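Local coordinates for phenylacetic acid degradation-related protein (Ralstonia eutropha JMP134, PDB 2PIM) that probably acts as a hotdog-fold thioesterase that hydrolyses acyl-CoA thioesters, and assembles from two copies of one chain, at residues L39-A45 / G99-A105; M64-T69 / V117-L121. All coordinates share one frame; numbering follows the deposited sequence.

Interaction 1 (L39-A45 / G99-A105); sequences LESDYVA and GLLRGRA
Glu40 and Arg102 meet on one face of an antiparallel strand pair in the curved sheet of the hotdog fold, and together with Asp42 and Arg104 they build a salt-bridge network. Glu40, with the most surface buried here, reaches over the neighbouring strand with CG anti to its backbone N (chi1 -158°) and divides its carboxylate between two arginines. OE2 lies 2.6 Å from Arg102 NH1, in the guanidinium plane, although the hydrogen bond is bent and weak; OE1 meets Arg104 NE in a second weak bond. Bends at chi2 and chi3 carry the Arg102 guanidinium across toward strand 39-45, between the two acids. Asp42 also holds Arg30 through OD2, so that this carboxylate ties three strands together. Beneath the network the backbones pair without a break from Leu39–Ala105 to Ala45–Gly99. On the other face Tyr43, the third major contributor, sets its ring edge beside Gly103, with CE2 4.2 Å from Gly103 CA, while its OH probably hydrogen-bonds to Asp67. The grip on Asp42 is side-on and converges on one oxygen: OD1 accepts from Arg102 NE at 2.9 Å and from Arg102 NH2 at 2.8 Å.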
loop_
_atom_site.group_PDB
_atom_site.type_symbol
_atom_site.label_atom_id
_atom_site.label_comp_id
_atom_site.label_asym_id
_atom_site.label_seq_id
_atom_site.Cartn_x
_atom_site.Cartn_y
_atom_site.Cartn_z
ATOM N N LEU A 39 18.142 7.062 1.871
ATOM C CA LEU A 39 17.352 7.595 2.946
ATOM C C LEU A 39 16.863 6.412 3.775
ATOM O O LEU A 39 16.663 5.343 3.262
ATOM C CB LEU A 39 16.172 8.414 2.406
ATOM C CG LEU A 39 15.240 9.082 3.436
ATOM C CD1 LEU A 39 14.819 10.482 3.021
ATOM C CD2 LEU A 39 14.029 8.235 3.664
ATOM N N GLU A 40 16.679 6.638 5.068
ATOM C CA GLU A 40 16.254 5.605 5.986
ATOM C C GLU A 40 15.144 6.196 6.866
ATOM O O GLU A 40 15.230 7.354 7.263
ATOM C CB GLU A 40 17.463 5.206 6.805
ATOM C CG GLU A 40 17.422 3.851 7.458
ATOM C CD GLU A 40 18.845 3.247 7.662
ATOM O OE1 GLU A 40 19.467 2.705 6.721
ATOM O OE2 GLU A 40 19.342 3.326 8.785
ATOM N N SER A 41 14.079 5.433 7.084
ATOM C CA SER A 41 12.999 5.841 7.959
ATOM C C SER A 41 12.500 4.652 8.800
ATOM O O SER A 41 12.462 3.504 8.340
ATOM C CB SER A 41 11.849 6.444 7.132
ATOM O OG SER A 41 10.770 6.902 7.948
ATOM N N ASP A 42 12.122 4.940 10.033
ATOM C CA ASP A 42 11.387 3.989 10.846
ATOM C C ASP A 42 9.899 4.050 10.514
ATOM O O ASP A 42 9.423 5.085 10.080
ATOM C CB ASP A 42 11.543 4.333 12.320
ATOM C CG ASP A 42 12.927 4.076 12.829
ATOM O OD1 ASP A 42 13.564 3.133 12.330
ATOM O OD2 ASP A 42 13.360 4.811 13.739
ATOM N N TYR A 43 9.197 2.946 10.743
ATOM C CA TYR A 43 7.753 2.867 10.633
ATOM C C TYR A 43 7.259 1.998 11.805
ATOM O O TYR A 43 8.035 1.212 12.378
ATOM C CB TYR A 43 7.310 2.308 9.236
ATOM C CG TYR A 43 7.719 3.241 8.106
ATOM C CD1 TYR A 43 6.998 4.394 7.838
ATOM C CD2 TYR A 43 8.867 3.007 7.371
ATOM C CE1 TYR A 43 7.386 5.267 6.850
ATOM C CE2 TYR A 43 9.281 3.888 6.394
ATOM C CZ TYR A 43 8.556 5.026 6.150
ATOM O OH TYR A 43 9.003 5.917 5.194
ATOM N N VAL A 44 5.989 2.172 12.186
ATOM C CA VAL A 44 5.371 1.346 13.229
ATOM C C VAL A 44 4.117 0.719 12.608
ATOM O O VAL A 44 3.270 1.428 12.059
ATOM C CB VAL A 44 4.989 2.147 14.497
ATOM C CG1 VAL A 44 4.223 1.275 15.488
ATOM C CG2 VAL A 44 6.218 2.727 15.183
ATOM N N ALA A 45 4.039 -0.615 12.655
ATOM C CA ALA A 45 2.828 -1.321 12.287
ATOM C C ALA A 45 2.004 -1.471 13.579
ATOM O O ALA A 45 2.503 -1.983 14.575
ATOM C CB ALA A 45 3.169 -2.677 11.664
ATOM N N GLY A 99 4.746 -3.745 15.416
ATOM C CA GLY A 99 5.972 -3.230 16.007
ATOM C C GLY A 99 6.729 -2.379 15.005
ATOM O O GLY A 99 6.195 -2.014 13.958
ATOM N N LEU A 100 7.963 -2.043 15.351
ATOM C CA LEU A 100 8.837 -1.234 14.512
ATOM C C LEU A 100 9.299 -1.971 13.243
ATOM O O LEU A 100 9.515 -3.176 13.257
ATOM C CB LEU A 100 10.075 -0.822 15.291
ATOM C CG LEU A 100 10.125 0.491 16.052
ATOM C CD1 LEU A 100 11.353 0.456 16.954
ATOM C CD2 LEU A 100 10.188 1.653 15.082
ATOM N N LEU A 101 9.458 -1.207 12.166
ATOM C CA LEU A 101 10.133 -1.641 10.940
ATOM C C LEU A 101 11.048 -0.528 10.516
ATOM O O LEU A 101 10.870 0.616 10.903
ATOM C CB LEU A 101 9.156 -1.939 9.779
ATOM C CG LEU A 101 8.099 -3.046 10.014
ATOM C CD1 LEU A 101 6.782 -2.513 10.547
ATOM C CD2 LEU A 101 7.857 -3.811 8.757
ATOM N N ARG A 102 12.020 -0.893 9.702
ATOM C CA ARG A 102 13.020 0.005 9.174
ATOM C C ARG A 102 12.899 -0.002 7.652
ATOM O O ARG A 102 13.105 -1.051 7.021
ATOM C CB ARG A 102 14.392 -0.541 9.551
ATOM C CG ARG A 102 15.586 0.137 8.906
ATOM C CD ARG A 102 15.517 1.612 9.066
ATOM N NE ARG A 102 15.461 1.984 10.486
ATOM C CZ ARG A 102 16.478 2.465 11.204
ATOM N NH1 ARG A 102 17.664 2.717 10.677
ATOM N NH2 ARG A 102 16.300 2.724 12.461
ATOM N N GLY A 103 12.607 1.167 7.087
ATOM C CA GLY A 103 12.545 1.350 5.656
ATOM C C GLY A 103 13.803 1.987 5.136
ATOM O O GLY A 103 14.275 2.985 5.693
ATOM N N ARG A 104 14.342 1.430 4.060
ATOM C CA ARG A 104 15.558 1.999 3.403
ATOM C C ARG A 104 15.277 2.248 1.910
ATOM O O ARG A 104 14.732 1.390 1.237
ATOM C CB ARG A 104 16.768 1.070 3.598
ATOM C CG ARG A 104 17.181 0.951 5.062
ATOM C CD ARG A 104 18.523 0.205 5.338
ATOM N NE ARG A 104 18.727 -0.022 6.797
ATOM C CZ ARG A 104 18.271 -1.070 7.526
ATOM N NH1 ARG A 104 17.609 -2.080 6.994
ATOM N NH2 ARG A 104 18.517 -1.128 8.820
ATOM N N ALA A 105 15.578 3.457 1.427
ATOM C CA ALA A 105 15.420 3.789 0.027
ATOM C C ALA A 105 16.780 4.095 -0.604
ATOM O O ALA A 105 17.686 4.567 0.084
ATOM C CB ALA A 105 14.470 4.954 -0.136
#

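Interaction 2 (M64-T69 / V117-L121); sequences MLDDVT and VVGEL
Leu65 lays its CD2 methyl over the backbone of the strand below, 3.7 Å from Gly119 C, and continues on to Leu121, whose CB is 4.0 Å from the same methyl. The contact is the core packing of the hotdog fold, in which the helix 58-75 is wrapped by a curved antiparallel sheet. Gly119, which has no side chain, lets the Leu65 and Thr69 methyls come down on the strand backbone. Thr69 CG2 sits 3.8 Å from Gly119 CA, and Thr69 CB rests against Val117 CG1 at 3.7 Å. The rotation of this threonine is fixed from within the helix. With chi1 at 60°, OG1 lies between the backbone N and the carbonyl carbon and bonds back to Leu65 O at 2.8 Å, which turns CG2 to the strand; Leu65 O also accepts from Thr69 N. At the other end Leu121 crosses selenomethionine Met64 at about a right angle, its CD2 4.1 Å from both Met64 CB and Met64 SE. Ala129 and Ala131 of the adjacent strand extend the floor under Leu65. Since side-chain carbons, a selenium and the peptide backbone around Gly119 make the contact, with no polar bond between helix and strand, and the threonine hydroxyl is satisfied inside its own helix, the two are held together by van der Waals fit and the burial of largely apolar surface.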
loop_
_atom_site.group_PDB
_atom_site.type_symbol
_atom_site.label_atom_id
_atom_site.label_comp_id
_atom_site.label_asym_id
_atom_site.label_seq_id
_atom_site.Cartn_x
_atom_site.Cartn_y
_atom_site.Cartn_z
HETATM N N MSE A 64 4.260 2.060 3.636
HETATM C CA MSE A 64 5.575 2.434 4.201
HETATM C C MSE A 64 6.682 2.537 3.122
HETATM O O MSE A 64 7.498 3.472 3.128
HETATM C CB MSE A 64 5.962 1.390 5.224
HETATM C CG MSE A 64 5.069 1.406 6.411
HETATM SE SE MSE A 64 5.318 -0.205 7.550
HETATM C CE MSE A 64 3.802 0.018 8.768
ATOM N N LEU A 65 6.671 1.582 2.189
ATOM C CA LEU A 65 7.570 1.595 1.035
ATOM C C LEU A 65 7.316 2.798 0.141
ATOM O O LEU A 65 8.254 3.428 -0.376
ATOM C CB LEU A 65 7.474 0.260 0.268
ATOM C CG LEU A 65 8.131 -0.954 0.999
ATOM C CD1 LEU A 65 7.635 -2.294 0.514
ATOM C CD2 LEU A 65 9.656 -0.910 0.959
ATOM N N ASP A 66 6.049 3.145 -0.018
ATOM C CA ASP A 66 5.680 4.333 -0.752
ATOM C C ASP A 66 6.260 5.559 -0.075
ATOM O O ASP A 66 6.796 6.461 -0.750
ATOM C CB ASP A 66 4.145 4.401 -0.903
ATOM C CG ASP A 66 3.679 5.558 -1.819
ATOM O OD1 ASP A 66 4.273 5.803 -2.869
ATOM O OD2 ASP A 66 2.684 6.211 -1.498
ATOM N N ASP A 67 6.151 5.624 1.258
ATOM C CA ASP A 67 6.626 6.793 1.990
ATOM C C ASP A 67 8.154 6.957 1.862
ATOM O O ASP A 67 8.664 8.035 1.563
ATOM C CB ASP A 67 6.252 6.714 3.473
ATOM C CG ASP A 67 6.718 7.950 4.242
ATOM O OD1 ASP A 67 6.067 8.989 4.077
ATOM O OD2 ASP A 67 7.743 7.894 4.989
ATOM N N VAL A 68 8.891 5.879 2.078
ATOM C CA VAL A 68 10.353 5.980 2.112
ATOM C C VAL A 68 10.936 6.378 0.748
ATOM O O VAL A 68 11.857 7.273 0.666
ATOM C CB VAL A 68 11.011 4.710 2.753
ATOM C CG1 VAL A 68 10.909 3.491 1.837
ATOM C CG2 VAL A 68 12.409 4.999 3.155
ATOM N N THR A 69 10.342 5.823 -0.313
ATOM C CA THR A 69 10.802 6.058 -1.675
ATOM C C THR A 69 10.457 7.482 -2.153
ATOM O O THR A 69 11.313 8.212 -2.624
ATOM C CB THR A 69 10.318 4.968 -2.665
ATOM O OG1 THR A 69 8.875 4.906 -2.729
ATOM C CG2 THR A 69 10.885 3.612 -2.273
ATOM N N VAL A 117 13.438 4.440 -7.963
ATOM C CA VAL A 117 13.817 4.306 -6.560
ATOM C C VAL A 117 13.590 2.867 -6.165
ATOM O O VAL A 117 12.652 2.268 -6.642
ATOM C CB VAL A 117 12.925 5.175 -5.651
ATOM C CG1 VAL A 117 13.645 5.440 -4.307
ATOM C CG2 VAL A 117 12.555 6.483 -6.312
ATOM N N VAL A 118 14.445 2.302 -5.320
ATOM C CA VAL A 118 14.160 1.005 -4.722
ATOM C C VAL A 118 14.023 1.212 -3.208
ATOM O O VAL A 118 14.693 2.060 -2.624
ATOM C CB VAL A 118 15.230 -0.076 -5.022
ATOM C CG1 VAL A 118 15.502 -0.161 -6.538
ATOM C CG2 VAL A 118 16.486 0.231 -4.327
ATOM N N GLY A 119 13.113 0.461 -2.613
ATOM C CA GLY A 119 12.869 0.497 -1.200
ATOM C C GLY A 119 12.937 -0.921 -0.655
ATOM O O GLY A 119 12.616 -1.852 -1.365
ATOM N N GLU A 120 13.406 -1.059 0.591
ATOM C CA GLU A 120 13.434 -2.333 1.321
ATOM C C GLU A 120 12.872 -2.067 2.708
ATOM O O GLU A 120 13.070 -1.000 3.268
ATOM C CB GLU A 120 14.851 -2.837 1.404
ATOM C CG GLU A 120 15.417 -3.122 0.009
ATOM C CD GLU A 120 16.919 -3.425 -0.033
ATOM O OE1 GLU A 120 17.594 -3.249 1.026
ATOM O OE2 GLU A 120 17.398 -3.846 -1.139
ATOM N N LEU A 121 12.105 -3.011 3.223
ATOM C CA LEU A 121 11.519 -2.883 4.542
ATOM C C LEU A 121 11.967 -4.106 5.334
ATOM O O LEU A 121 11.772 -5.259 4.885
ATOM C CB LEU A 121 9.999 -2.828 4.418
ATOM C CG LEU A 121 9.127 -2.147 5.436
ATOM C CD1 LEU A 121 9.456 -0.653 5.684
ATOM C CD2 LEU A 121 7.694 -2.310 4.953
#

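In the fold
Sheet and helix, the two elements of a hotdog fold, are represented here by contacts whose centres lie about 9 Å apart. Along the chain their segments alternate: 39-45, 64-69, 99-105, 117-121. Strands 99-107 and 114-123 are neighbours in one antiparallel sheet, so interaction 1 builds part of the wall against which the helix of interaction 2 packs. Two links join them directly: the tyrosine hydroxyl of interaction 1 reaches the helix, and a probable hydrogen bond runs from Arg104 N to Glu120 O. The helix also faces the second subunit, where Asp66 OD2 bonds to Gly59 N of that chain, so the core packing leads straight into the dimer interface.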